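Local coordinates for protein RhCC (Rhodococcus jostii, PDB 4U5R) that probably acts as a cofactor-independent oxygenase of the tautomerase superfamily and can bind magnesium, at residues 1-5 and 37-41; 27-31 and 81-86; 67-73 and 105-110; 115-121 and 137-142. The protein carries 1 engineered substitution. All coordinates share one frame; numbering follows the deposited sequence.

How the interactions relate
Interactions 1 and 3 are the two parallel strand pairings of the four-stranded sheet: 1 joins strands 2-8 and 40-46, 3 joins strands 61-68 and 100-107, and strands 2-8 and 61-68 are neighbours between them. Interaction 2 packs the helices of the same two beta-alpha-beta units against each other. All three are buried, but 1 rests on backbone bonds, 2 on apolar side chains, and 3 adds a carboxylate and a water to its backbone bonds. Tyr28 of interaction 2 touches both pairings, through Trp3 and His68. Interaction 4 lies at the surface, where proline-rich loops meet; it touches interaction 1 through Phe37 and Tyr38.

Interaction 1: 1-5 and 37-41; sequences PYWEI and FYVVV
Both backbone polar groups of Val40 bond to segment 1-5. Its N-H points at Pro1 O, 3.0 Å away and almost straight at 172°, while its carbonyl O accepts from Trp3 N at 2.8 Å. Beside these bonds, Val41 packs on the face of the sheet that also carries Trp3. With CG1 anti to the backbone N (chi1 -178°), Val41 splits its methyls between two neighbours: CG2 lies 4.0 Å from Trp3 CB, and CG1 meets Ile5 CD1 at 3.8 Å as the two side chains cross at a slant. Helix 14-32 carries the chain back between the two parallel strands, giving the first beta-alpha-beta unit. An amino-terminal proline such as Pro1 is a hallmark of the tautomerase superfamily. Here its ring leans on the approach to the second strand, with Pro1 CD 3.9 Å from Tyr38 CB and 4.0 Å from Val39 CG2. Further out, the Trp3 indole turns away from Val41 and packs on Ile24 of that helix. Tyr2 points to the other face of the sheet, meeting His104 of the second subunit edge to face and hydrogen-bonding through OH to a bound Tris molecule, probably from the crystallisation liquor.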
loop_
_atom_site.group_PDB
_atom_site.type_symbol
_atom_site.label_atom_id
_atom_site.label_comp_id
_atom_site.label_asym_id
_atom_site.label_seq_id
_atom_site.Cartn_x
_atom_site.Cartn_y
_atom_site.Cartn_z
ATOM N N PRO B 1 8.672 2.179 -10.440
ATOM C CA PRO B 1 7.898 1.118 -9.792
ATOM C C PRO B 1 8.288 0.963 -8.335
ATOM O O PRO B 1 9.442 1.163 -7.955
ATOM C CB PRO B 1 8.267 -0.129 -10.601
ATOM C CG PRO B 1 8.737 0.409 -11.916
ATOM C CD PRO B 1 9.440 1.673 -11.585
ATOM N N TYR B 2 7.311 0.590 -7.530
ATOM C CA TYR B 2 7.513 0.460 -6.100
ATOM C C TYR B 2 7.182 -0.955 -5.668
ATOM O O TYR B 2 6.016 -1.321 -5.650
ATOM C CB TYR B 2 6.627 1.480 -5.392
ATOM C CG TYR B 2 6.522 1.359 -3.904
ATOM C CD1 TYR B 2 7.523 1.852 -3.080
ATOM C CD2 TYR B 2 5.385 0.816 -3.317
ATOM C CE1 TYR B 2 7.403 1.774 -1.698
ATOM C CE2 TYR B 2 5.260 0.722 -1.943
ATOM C CZ TYR B 2 6.281 1.207 -1.141
ATOM O OH TYR B 2 6.183 1.149 0.230
ATOM N N TRP B 3 8.201 -1.748 -5.336
ATOM C CA TRP B 3 7.989 -3.149 -4.960
ATOM C C TRP B 3 8.206 -3.398 -3.479
ATOM O O TRP B 3 9.184 -2.929 -2.893
ATOM C CB TRP B 3 8.936 -4.076 -5.725
ATOM C CG TRP B 3 8.648 -4.295 -7.164
ATOM C CD1 TRP B 3 8.559 -3.349 -8.153
ATOM C CD2 TRP B 3 8.484 -5.560 -7.801
ATOM N NE1 TRP B 3 8.311 -3.958 -9.362
ATOM C CE2 TRP B 3 8.265 -5.316 -9.170
ATOM C CE3 TRP B 3 8.472 -6.881 -7.336
ATOM C CZ2 TRP B 3 8.050 -6.345 -10.090
ATOM C CZ3 TRP B 3 8.266 -7.908 -8.254
ATOM C CH2 TRP B 3 8.044 -7.629 -9.611
ATOM N N GLU B 4 7.299 -4.164 -2.888
ATOM C CA GLU B 4 7.475 -4.675 -1.545
ATOM C C GLU B 4 7.554 -6.181 -1.594
ATOM O O GLU B 4 6.658 -6.811 -2.134
ATOM C CB GLU B 4 6.314 -4.280 -0.665
ATOM C CG GLU B 4 6.236 -2.829 -0.300
ATOM C CD GLU B 4 4.955 -2.547 0.450
ATOM O OE1 GLU B 4 3.870 -2.740 -0.144
ATOM O OE2 GLU B 4 5.028 -2.192 1.641
ATOM N N ILE B 5 8.600 -6.757 -1.010
ATOM C CA ILE B 5 8.703 -8.205 -0.933
ATOM C C ILE B 5 8.815 -8.632 0.520
ATOM O O ILE B 5 9.803 -8.355 1.191
ATOM C CB ILE B 5 9.900 -8.713 -1.774
ATOM C CG1 ILE B 5 9.724 -8.241 -3.226
ATOM C CG2 ILE B 5 10.013 -10.231 -1.698
ATOM C CD1 ILE B 5 10.817 -8.666 -4.180
ATOM N N PHE B 37 16.963 3.824 -11.634
ATOM C CA PHE B 37 16.700 4.239 -10.262
ATOM C C PHE B 37 15.208 4.454 -9.946
ATOM O O PHE B 37 14.871 4.593 -8.772
ATOM C CB PHE B 37 17.483 5.513 -9.903
ATOM C CG PHE B 37 17.014 6.744 -10.623
ATOM C CD1 PHE B 37 16.020 7.550 -10.090
ATOM C CD2 PHE B 37 17.607 7.114 -11.814
ATOM C CE1 PHE B 37 15.603 8.685 -10.762
ATOM C CE2 PHE B 37 17.194 8.253 -12.486
ATOM C CZ PHE B 37 16.195 9.038 -11.950
ATOM N N TYR B 38 14.339 4.493 -10.967
ATOM C CA TYR B 38 12.880 4.456 -10.749
ATOM C C TYR B 38 12.453 3.182 -10.023
ATOM O O TYR B 38 11.452 3.186 -9.298
ATOM C CB TYR B 38 12.080 4.528 -12.059
ATOM C CG TYR B 38 11.949 5.883 -12.717
ATOM C CD1 TYR B 38 12.653 6.981 -12.254
ATOM C CD2 TYR B 38 11.113 6.049 -13.809
ATOM C CE1 TYR B 38 12.538 8.213 -12.876
ATOM C CE2 TYR B 38 10.980 7.275 -14.430
ATOM C CZ TYR B 38 11.698 8.346 -13.960
ATOM O OH TYR B 38 11.579 9.558 -14.590
ATOM N N VAL B 39 13.194 2.094 -10.228
ATOM C CA VAL B 39 12.791 0.794 -9.683
ATOM C C VAL B 39 13.282 0.614 -8.243
ATOM O O VAL B 39 14.473 0.412 -7.987
ATOM C CB VAL B 39 13.312 -0.364 -10.566
ATOM C CG1 VAL B 39 12.645 -1.670 -10.176
ATOM C CG2 VAL B 39 13.034 -0.080 -12.031
ATOM N N VAL B 40 12.332 0.669 -7.317
ATOM C CA VAL B 40 12.619 0.549 -5.891
ATOM C C VAL B 40 12.056 -0.785 -5.390
ATOM O O VAL B 40 10.883 -1.118 -5.630
ATOM C CB VAL B 40 12.017 1.731 -5.095
ATOM C CG1 VAL B 40 12.170 1.513 -3.599
ATOM C CG2 VAL B 40 12.652 3.059 -5.533
ATOM N N VAL B 41 12.897 -1.559 -4.715
ATOM C CA VAL B 41 12.469 -2.828 -4.135
ATOM C C VAL B 41 12.768 -2.831 -2.635
ATOM O O VAL B 41 13.929 -2.712 -2.192
ATOM C CB VAL B 41 13.153 -4.044 -4.800
ATOM C CG1 VAL B 41 12.622 -5.329 -4.177
ATOM C CG2 VAL B 41 12.907 -4.073 -6.295
#

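Interaction 2: 27-31 and 81-86; sequences IYVDY and LMMTVA
Tyr28 OH lies against the methyl of Met82, with CE 3.6 Å away, and is held by two ring nitrogens: Trp3 NE1 and His68 NE2 both hydrogen-bond to it. Met82 leaves its backbone with CG anti to N (chi1 172°), then bends twice, and this brings its end across the tyrosine at about a right angle. Met82 SD stands 5.4 Å from the centroid of the Tyr28 ring and 48° off its normal, an oblique Met-aromatic contact. Segments 27-31 and 81-86 belong to the helices of the two beta-alpha-beta units of the tautomerase fold; the axes of these short segments come within 11.8 Å, their N-to-C directions 128° apart, so side chains fill the space between. The Ile27 and Val85 side chains lie alongside each other, pointing opposite ways, Ile27 CG1 resting 3.8 Å from Val85 CG1, and Ile27 CD1 comes to 3.9 Å from Ala86 CA. With an alanine here, Val85 CG1 and Ala86 CA would lose the Ile27 branches and a gap would probably open between the helices. Toward the exposed end, the Tyr31 ring bridges two residues: Tyr31 OH meets Val85 CG2 at 3.6 Å, and Tyr31 CE2 meets Leu81 CD2 at 3.9 Å.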
loop_
_atom_site.group_PDB
_atom_site.type_symbol
_atom_site.label_atom_id
_atom_site.label_comp_id
_atom_site.label_asym_id
_atom_site.label_seq_id
_atom_site.Cartn_x
_atom_site.Cartn_y
_atom_site.Cartn_z
ATOM N N ILE B 27 13.302 -5.817 -15.974
ATOM C CA ILE B 27 11.971 -5.737 -16.583
ATOM C C ILE B 27 11.688 -4.358 -17.179
ATOM O O ILE B 27 11.280 -4.234 -18.338
ATOM C CB ILE B 27 10.840 -6.051 -15.572
ATOM C CG1 ILE B 27 10.976 -7.471 -15.015
ATOM C CG2 ILE B 27 9.483 -5.893 -16.237
ATOM C CD1 ILE B 27 9.928 -7.821 -13.954
ATOM N N TYR B 28 11.910 -3.318 -16.386
ATOM C CA TYR B 28 11.506 -1.979 -16.796
ATOM C C TYR B 28 12.517 -1.321 -17.718
ATOM O O TYR B 28 12.134 -0.539 -18.589
ATOM C CB TYR B 28 11.262 -1.104 -15.571
ATOM C CG TYR B 28 10.231 -1.709 -14.657
ATOM C CD1 TYR B 28 8.871 -1.537 -14.904
ATOM C CD2 TYR B 28 10.614 -2.472 -13.556
ATOM C CE1 TYR B 28 7.915 -2.105 -14.074
ATOM C CE2 TYR B 28 9.666 -3.045 -12.722
ATOM C CZ TYR B 28 8.325 -2.852 -12.981
ATOM O OH TYR B 28 7.390 -3.414 -12.140
ATOM N N VAL B 29 13.796 -1.638 -17.526
ATOM C CA VAL B 29 14.840 -1.213 -18.460
ATOM C C VAL B 29 14.614 -1.847 -19.829
ATOM O O VAL B 29 14.606 -1.156 -20.850
ATOM C CB VAL B 29 16.255 -1.593 -17.974
ATOM C CG1 VAL B 29 17.282 -1.255 -19.061
ATOM C CG2 VAL B 29 16.604 -0.876 -16.693
ATOM N N ASP B 30 14.411 -3.161 -19.847
ATOM C CA ASP B 30 14.313 -3.892 -21.107
ATOM C C ASP B 30 13.036 -3.581 -21.878
ATOM O O ASP B 30 13.063 -3.464 -23.104
ATOM C CB ASP B 30 14.409 -5.405 -20.869
ATOM C CG ASP B 30 15.788 -5.833 -20.419
ATOM O OD1 ASP B 30 16.715 -5.006 -20.528
ATOM O OD2 ASP B 30 15.953 -6.998 -19.980
ATOM N N TYR B 31 11.916 -3.441 -21.177
ATOM C CA TYR B 31 10.639 -3.291 -21.870
ATOM C C TYR B 31 10.212 -1.843 -22.110
ATOM O O TYR B 31 9.400 -1.583 -22.997
ATOM C CB TYR B 31 9.534 -4.035 -21.111
ATOM C CG TYR B 31 9.495 -5.514 -21.424
ATOM C CD1 TYR B 31 10.278 -6.415 -20.715
ATOM C CD2 TYR B 31 8.681 -6.007 -22.437
ATOM C CE1 TYR B 31 10.250 -7.768 -21.002
ATOM C CE2 TYR B 31 8.645 -7.361 -22.731
ATOM C CZ TYR B 31 9.431 -8.233 -22.010
ATOM O OH TYR B 31 9.400 -9.578 -22.299
ATOM N N LEU B 81 1.420 -9.857 -19.994
ATOM C CA LEU B 81 2.853 -9.995 -20.207
ATOM C C LEU B 81 3.648 -9.492 -18.998
ATOM O O LEU B 81 4.647 -10.095 -18.615
ATOM C CB LEU B 81 3.267 -9.249 -21.477
ATOM C CG LEU B 81 4.739 -9.324 -21.876
ATOM C CD1 LEU B 81 5.214 -10.768 -21.944
ATOM C CD2 LEU B 81 4.941 -8.631 -23.217
ATOM N N MET B 82 3.190 -8.404 -18.389
ATOM C CA MET B 82 3.811 -7.901 -17.168
ATOM C C MET B 82 3.826 -8.954 -16.050
ATOM O O MET B 82 4.865 -9.178 -15.400
ATOM C CB MET B 82 3.082 -6.643 -16.674
ATOM C CG MET B 82 3.544 -6.169 -15.293
ATOM S SD MET B 82 5.252 -5.608 -15.343
ATOM C CE MET B 82 5.844 -6.184 -13.752
ATOM N N MET B 83 2.672 -9.582 -15.825
ATOM C CA MET B 83 2.564 -10.662 -14.844
ATOM C C MET B 83 3.452 -11.835 -15.232
ATOM O O MET B 83 4.114 -12.429 -14.383
ATOM C CB MET B 83 1.109 -11.133 -14.700
ATOM C CG MET B 83 0.136 -10.023 -14.333
ATOM S SD MET B 83 0.709 -8.928 -13.007
ATOM C CE MET B 83 0.759 -9.986 -11.547
ATOM N N THR B 84 3.477 -12.157 -16.521
ATOM C CA THR B 84 4.262 -13.294 -16.983
ATOM C C THR B 84 5.747 -13.044 -16.743
ATOM O O THR B 84 6.454 -13.893 -16.203
ATOM C CB THR B 84 3.998 -13.586 -18.477
ATOM O OG1 THR B 84 2.625 -13.963 -18.644
ATOM C CG2 THR B 84 4.894 -14.715 -18.974
ATOM N N VAL B 85 6.218 -11.860 -17.112
ATOM C CA VAL B 85 7.628 -11.546 -16.943
ATOM C C VAL B 85 8.024 -11.413 -15.460
ATOM O O VAL B 85 9.101 -11.853 -15.053
ATOM C CB VAL B 85 7.986 -10.262 -17.710
ATOM C CG1 VAL B 85 9.431 -9.892 -17.467
ATOM C CG2 VAL B 85 7.747 -10.473 -19.198
ATOM N N ALA B 86 7.146 -10.834 -14.648
ATOM C CA ALA B 86 7.387 -10.738 -13.213
ATOM C C ALA B 86 7.614 -12.122 -12.599
ATOM O O ALA B 86 8.556 -12.309 -11.842
ATOM C CB ALA B 86 6.223 -10.048 -12.524
#

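Interaction 3: 67-73 and 105-110; sequences DHIARQM and IAETPM. Engineered in segment 105-110: Ala106 (natural residue Asp).
His68 and Glu107 sit side by side where the second beta-alpha-beta unit closes, strand 61-68 running parallel to strand 100-107. The tight part is the strand pairing. His68 N bonds to Ala106 O at 2.8 Å, and Thr108 N to His68 O at 3.0 Å, both close to straight. Ile105 CG2 sits over one face of the His68 ring, 4.1 Å from its centroid and 11° off the normal, a CH-pi contact. Asp67 and Ala106 point to the opposite face of the sheet, and Thr108, just past the strand, brings CG2 to the Asp67 carboxylate, whose oxygens are paired with Arg65 of its own chain and with Arg65 and His104 of the second subunit. Ala106 is an engineered replacement for the aspartate that binds magnesium in another structure of this protein, and no magnesium is bound to this chain.

Past the strands, the 71-73 part of the first segment meets the second through the Glu107 side chain and a water. The Glu107 side chain extends, CG anti to its carbonyl carbon (chi1 -60°), until OE2 takes Met73 N-H through its syn lone pair at 3.0 Å. A water donates to Glu107 OE2 at 2.7 Å and to Arg71 O at 2.9 Å, and also bonds His68 ND1, lying in the plane of that ring. Cutting Glu107 back to an alanine would probably leave Met73 N-H without its acceptor and the water less firmly placed. On the exposed side, Met110 lies over the 69-70 backbone, its CB 3.3 Å from Ile69 O.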
loop_
_atom_site.group_PDB
_atom_site.type_symbol
_atom_site.label_atom_id
_atom_site.label_comp_id
_atom_site.label_asym_id
_atom_site.label_seq_id
_atom_site.Cartn_x
_atom_site.Cartn_y
_atom_site.Cartn_z
ATOM N N ASP B 67 3.295 -1.021 -6.673
ATOM C CA ASP B 67 2.639 0.058 -7.418
ATOM C C ASP B 67 3.367 0.367 -8.712
ATOM O O ASP B 67 4.602 0.426 -8.743
ATOM C CB ASP B 67 2.579 1.362 -6.607
ATOM C CG ASP B 67 1.678 1.280 -5.379
ATOM O OD1 ASP B 67 0.670 0.555 -5.375
ATOM O OD2 ASP B 67 1.964 2.003 -4.408
ATOM N N HIS B 68 2.601 0.608 -9.770
ATOM C CA HIS B 68 3.136 1.183 -10.992
ATOM C C HIS B 68 2.693 2.625 -11.048
ATOM O O HIS B 68 1.495 2.904 -10.928
ATOM C CB HIS B 68 2.640 0.429 -12.217
ATOM C CG HIS B 68 3.425 -0.804 -12.530
ATOM N ND1 HIS B 68 3.173 -1.569 -13.646
ATOM C CD2 HIS B 68 4.473 -1.393 -11.899
ATOM C CE1 HIS B 68 4.026 -2.577 -13.692
ATOM N NE2 HIS B 68 4.825 -2.495 -12.642
ATOM N N ILE B 69 3.658 3.523 -11.229
ATOM C CA ILE B 69 3.428 4.960 -11.175
ATOM C C ILE B 69 3.725 5.646 -12.492
ATOM O O ILE B 69 2.973 6.515 -12.923
ATOM C CB ILE B 69 4.298 5.608 -10.088
ATOM C CG1 ILE B 69 4.210 4.789 -8.798
ATOM C CG2 ILE B 69 3.876 7.057 -9.868
ATOM C CD1 ILE B 69 5.429 4.954 -7.863
ATOM N N ALA B 70 4.825 5.255 -13.130
ATOM C CA ALA B 70 5.320 5.973 -14.299
ATOM C C ALA B 70 4.493 5.659 -15.545
ATOM O O ALA B 70 4.200 6.547 -16.345
ATOM C CB ALA B 70 6.795 5.649 -14.532
ATOM N N ARG B 71 4.094 4.401 -15.704
ATOM C CA ARG B 71 3.360 4.000 -16.899
ATOM C C ARG B 71 2.025 3.354 -16.547
ATOM O O ARG B 71 1.877 2.745 -15.485
ATOM C CB ARG B 71 4.187 3.019 -17.741
ATOM C CG ARG B 71 5.547 3.526 -18.208
ATOM C CD ARG B 71 5.426 4.477 -19.392
ATOM N NE ARG B 71 6.679 4.588 -20.140
ATOM C CZ ARG B 71 7.678 5.402 -19.811
ATOM N NH1 ARG B 71 7.581 6.171 -18.735
ATOM N NH2 ARG B 71 8.778 5.438 -20.554
ATOM N N GLN B 72 1.054 3.497 -17.443
ATOM C CA GLN B 72 -0.168 2.709 -17.382
ATOM C C GLN B 72 -0.062 1.561 -18.370
ATOM O O GLN B 72 0.585 1.690 -19.408
ATOM C CB GLN B 72 -1.398 3.560 -17.704
ATOM C CG GLN B 72 -2.090 4.168 -16.500
ATOM C CD GLN B 72 -3.436 4.778 -16.852
ATOM O OE1 GLN B 72 -3.604 5.371 -17.920
ATOM N NE2 GLN B 72 -4.408 4.620 -15.961
ATOM N N MET B 73 -0.696 0.441 -18.046
ATOM C CA MET B 73 -0.759 -0.690 -18.959
ATOM C C MET B 73 -2.174 -0.774 -19.513
ATOM O O MET B 73 -3.115 -1.085 -18.781
ATOM C CB MET B 73 -0.359 -1.983 -18.250
ATOM C CG MET B 73 1.086 -1.992 -17.790
ATOM S SD MET B 73 1.528 -3.457 -16.837
ATOM C CE MET B 73 0.546 -3.228 -15.359
ATOM N N ILE B 105 -0.526 -6.103 -8.307
ATOM C CA ILE B 105 -0.127 -4.769 -8.737
ATOM C C ILE B 105 -1.275 -3.765 -8.648
ATOM O O ILE B 105 -2.429 -4.075 -8.945
ATOM C CB ILE B 105 0.371 -4.748 -10.195
ATOM C CG1 ILE B 105 1.264 -5.949 -10.492
ATOM C CG2 ILE B 105 1.059 -3.414 -10.501
ATOM C CD1 ILE B 105 1.956 -5.883 -11.854
ATOM N N ALA B 106 -0.942 -2.547 -8.250
ATOM C CA ALA B 106 -1.872 -1.435 -8.318
ATOM C C ALA B 106 -1.255 -0.349 -9.196
ATOM O O ALA B 106 -0.034 -0.243 -9.288
ATOM C CB ALA B 106 -2.175 -0.907 -6.929
ATOM N N GLU B 107 -2.096 0.436 -9.854
ATOM C CA GLU B 107 -1.644 1.571 -10.640
ATOM C C GLU B 107 -2.084 2.827 -9.895
ATOM O O GLU B 107 -3.248 2.941 -9.496
ATOM C CB GLU B 107 -2.211 1.524 -12.068
ATOM C CG GLU B 107 -1.809 0.262 -12.834
ATOM C CD GLU B 107 -2.267 0.259 -14.289
ATOM O OE1 GLU B 107 -3.475 0.448 -14.541
ATOM O OE2 GLU B 107 -1.417 0.067 -15.180
ATOM N N THR B 108 -1.135 3.734 -9.672
ATOM C CA THR B 108 -1.371 4.961 -8.915
ATOM C C THR B 108 -1.070 6.163 -9.819
ATOM O O THR B 108 -0.387 6.018 -10.840
ATOM C CB THR B 108 -0.511 5.012 -7.614
ATOM O OG1 THR B 108 0.866 5.188 -7.950
ATOM C CG2 THR B 108 -0.656 3.712 -6.798
ATOM N N PRO B 109 -1.625 7.346 -9.487
ATOM C CA PRO B 109 -1.545 8.504 -10.397
ATOM C C PRO B 109 -0.134 9.023 -10.674
ATOM O O PRO B 109 0.602 9.398 -9.749
ATOM C CB PRO B 109 -2.354 9.582 -9.667
ATOM C CG PRO B 109 -3.257 8.850 -8.772
ATOM C CD PRO B 109 -2.553 7.586 -8.367
ATOM N N MET B 110 0.225 9.081 -11.953
ATOM C CA MET B 110 1.561 9.519 -12.355
ATOM C C MET B 110 1.911 10.931 -11.883
ATOM O O MET B 110 3.082 11.240 -11.667
ATOM C CB MET B 110 1.695 9.437 -13.879
ATOM C CG MET B 110 3.111 9.622 -14.399
ATOM S SD MET B 110 3.168 9.413 -16.192
ATOM C CE MET B 110 2.040 10.699 -16.722
HETATM O O HOH W 1 1.305 -0.042 -15.119
#

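Interaction 4: 115-121 and 137-142; sequences TQGLVPP and PIPYDV
Tyr140 and Val119 make the polar link between these two loops. Tyr140 OH donates to Val119 O at 2.7 Å, approaching from above the carbonyl plane, 43° out of it, and not along a lone pair. Its chi1 of 73° puts CG in the crowded position between the backbone N and the carbonyl carbon, which swings the ring across to segment 115-121 and leaves Val119 O at the ring edge. Within that segment, Thr115 and Leu118 bond to each other through N and O in both directions, closing a type I' beta turn. The Gln116 side-chain amide at the turn binds Asp100 and Trp101 of the second subunit.

The loops lead into and out of helix 126-134, so the contact joins the loops at the two ends of that helix. Trp131 within it hydrogen-bonds through NE1 to Ile138 O, and Asp141 is the N-cap of helix 142-150, its OD1 reaching Ala144 N.

The remaining touches are apolar and rich in proline. Leu118 CD1 rests against both Pro137 CB, at 4.0 Å, and Pro139 CD, at 4.1 Å, while Pro137 CG also rests 3.8 Å from Gln116 CB. Pro121 CB lies 3.9 Å from Tyr140 CZ, the ring and the proline meeting obliquely. At the far end Val119 and Val142 cross nearly at right angles, Val119 CB 4.0 Å from Val142 CG2.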
loop_
_atom_site.group_PDB
_atom_site.type_symbol
_atom_site.label_atom_id
_atom_site.label_comp_id
_atom_site.label_asym_id
_atom_site.label_seq_id
_atom_site.Cartn_x
_atom_site.Cartn_y
_atom_site.Cartn_z
ATOM N N THR B 115 10.492 12.467 -7.421
ATOM C CA THR B 115 11.709 11.796 -6.995
ATOM C C THR B 115 12.816 12.840 -6.822
ATOM O O THR B 115 13.014 13.690 -7.683
ATOM C CB THR B 115 12.120 10.678 -7.971
ATOM O OG1 THR B 115 13.225 9.942 -7.408
ATOM C CG2 THR B 115 12.461 11.239 -9.361
ATOM N N GLN B 116 13.506 12.782 -5.684
ATOM C CA GLN B 116 14.442 13.830 -5.244
ATOM C C GLN B 116 13.818 15.235 -5.325
ATOM O O GLN B 116 14.506 16.225 -5.622
ATOM C CB GLN B 116 15.740 13.776 -6.061
ATOM C CG GLN B 116 17.012 14.083 -5.269
ATOM C CD GLN B 116 17.509 12.927 -4.409
ATOM O OE1 GLN B 116 16.831 11.917 -4.223
ATOM N NE2 GLN B 116 18.717 13.069 -3.898
ATOM N N GLY B 117 12.519 15.305 -5.051
ATOM C CA GLY B 117 11.759 16.544 -5.092
ATOM C C GLY B 117 11.418 17.038 -6.489
ATOM O O GLY B 117 10.837 18.113 -6.625
ATOM N N LEU B 118 11.776 16.268 -7.517
ATOM C CA LEU B 118 11.598 16.693 -8.909
ATOM C C LEU B 118 10.396 16.030 -9.564
ATOM O O LEU B 118 10.069 14.884 -9.256
ATOM C CB LEU B 118 12.855 16.378 -9.735
ATOM C CG LEU B 118 14.188 16.983 -9.285
ATOM C CD1 LEU B 118 15.348 16.444 -10.113
ATOM C CD2 LEU B 118 14.115 18.510 -9.367
ATOM N N VAL B 119 9.770 16.750 -10.489
ATOM C CA VAL B 119 8.750 16.175 -11.358
ATOM C C VAL B 119 9.433 15.259 -12.362
ATOM O O VAL B 119 10.262 15.718 -13.144
ATOM C CB VAL B 119 7.967 17.272 -12.116
ATOM C CG1 VAL B 119 6.992 16.659 -13.130
ATOM C CG2 VAL B 119 7.250 18.200 -11.144
ATOM N N PRO B 120 9.106 13.959 -12.338
ATOM C CA PRO B 120 9.681 13.102 -13.379
ATOM C C PRO B 120 9.248 13.537 -14.781
ATOM O O PRO B 120 8.137 14.028 -14.959
ATOM C CB PRO B 120 9.137 11.711 -13.019
ATOM C CG PRO B 120 8.901 11.798 -11.531
ATOM C CD PRO B 120 8.357 13.175 -11.336
ATOM N N PRO B 121 10.139 13.385 -15.767
ATOM C CA PRO B 121 9.833 13.881 -17.119
ATOM C C PRO B 121 8.803 13.016 -17.843
ATOM O O PRO B 121 8.507 11.918 -17.389
ATOM C CB PRO B 121 11.192 13.830 -17.825
ATOM C CG PRO B 121 11.978 12.832 -17.058
ATOM C CD PRO B 121 11.541 12.969 -15.634
ATOM N N PRO B 137 18.223 11.558 -11.054
ATOM C CA PRO B 137 17.253 12.597 -11.422
ATOM C C PRO B 137 17.926 13.955 -11.581
ATOM O O PRO B 137 18.398 14.527 -10.600
ATOM C CB PRO B 137 16.262 12.594 -10.254
ATOM C CG PRO B 137 16.989 11.966 -9.126
ATOM C CD PRO B 137 18.027 11.046 -9.688
ATOM N N ILE B 138 17.961 14.449 -12.815
ATOM C CA ILE B 138 18.612 15.715 -13.140
ATOM C C ILE B 138 17.618 16.869 -13.118
ATOM O O ILE B 138 16.608 16.829 -13.819
ATOM C CB ILE B 138 19.275 15.685 -14.541
ATOM C CG1 ILE B 138 20.203 14.476 -14.703
ATOM C CG2 ILE B 138 20.016 17.001 -14.794
ATOM C CD1 ILE B 138 21.525 14.610 -14.008
ATOM N N PRO B 139 17.887 17.898 -12.298
ATOM C CA PRO B 139 17.030 19.090 -12.319
ATOM C C PRO B 139 16.889 19.664 -13.723
ATOM O O PRO B 139 17.882 19.762 -14.450
ATOM C CB PRO B 139 17.771 20.067 -11.407
ATOM C CG PRO B 139 18.507 19.178 -10.439
ATOM C CD PRO B 139 18.934 17.985 -11.264
ATOM N N TYR B 140 15.665 20.022 -14.104
ATOM C CA TYR B 140 15.396 20.478 -15.458
ATOM C C TYR B 140 14.173 21.384 -15.492
ATOM O O TYR B 140 13.394 21.452 -14.526
ATOM C CB TYR B 140 15.198 19.279 -16.406
ATOM C CG TYR B 140 13.889 18.549 -16.213
ATOM C CD1 TYR B 140 13.700 17.695 -15.127
ATOM C CD2 TYR B 140 12.843 18.702 -17.114
ATOM C CE1 TYR B 140 12.498 17.034 -14.940
ATOM C CE2 TYR B 140 11.640 18.045 -16.934
ATOM C CZ TYR B 140 11.473 17.212 -15.845
ATOM O OH TYR B 140 10.271 16.575 -15.682
ATOM N N ASP B 141 14.032 22.102 -16.600
ATOM C CA ASP B 141 12.892 22.966 -16.835
ATOM C C ASP B 141 11.712 22.114 -17.255
ATOM O O ASP B 141 11.641 21.656 -18.399
ATOM C CB ASP B 141 13.219 24.010 -17.911
ATOM C CG ASP B 141 12.226 25.162 -17.938
ATOM O OD1 ASP B 141 11.009 24.912 -18.030
ATOM O OD2 ASP B 141 12.669 26.326 -17.860
ATOM N N VAL B 142 10.793 21.889 -16.319
ATOM C CA VAL B 142 9.667 20.997 -16.555
ATOM C C VAL B 142 8.822 21.461 -17.735
ATOM O O VAL B 142 8.488 20.667 -18.615
ATOM C CB VAL B 142 8.775 20.881 -15.305
ATOM C CG1 VAL B 142 7.595 19.956 -15.576
ATOM C CG2 VAL B 142 9.588 20.377 -14.124
#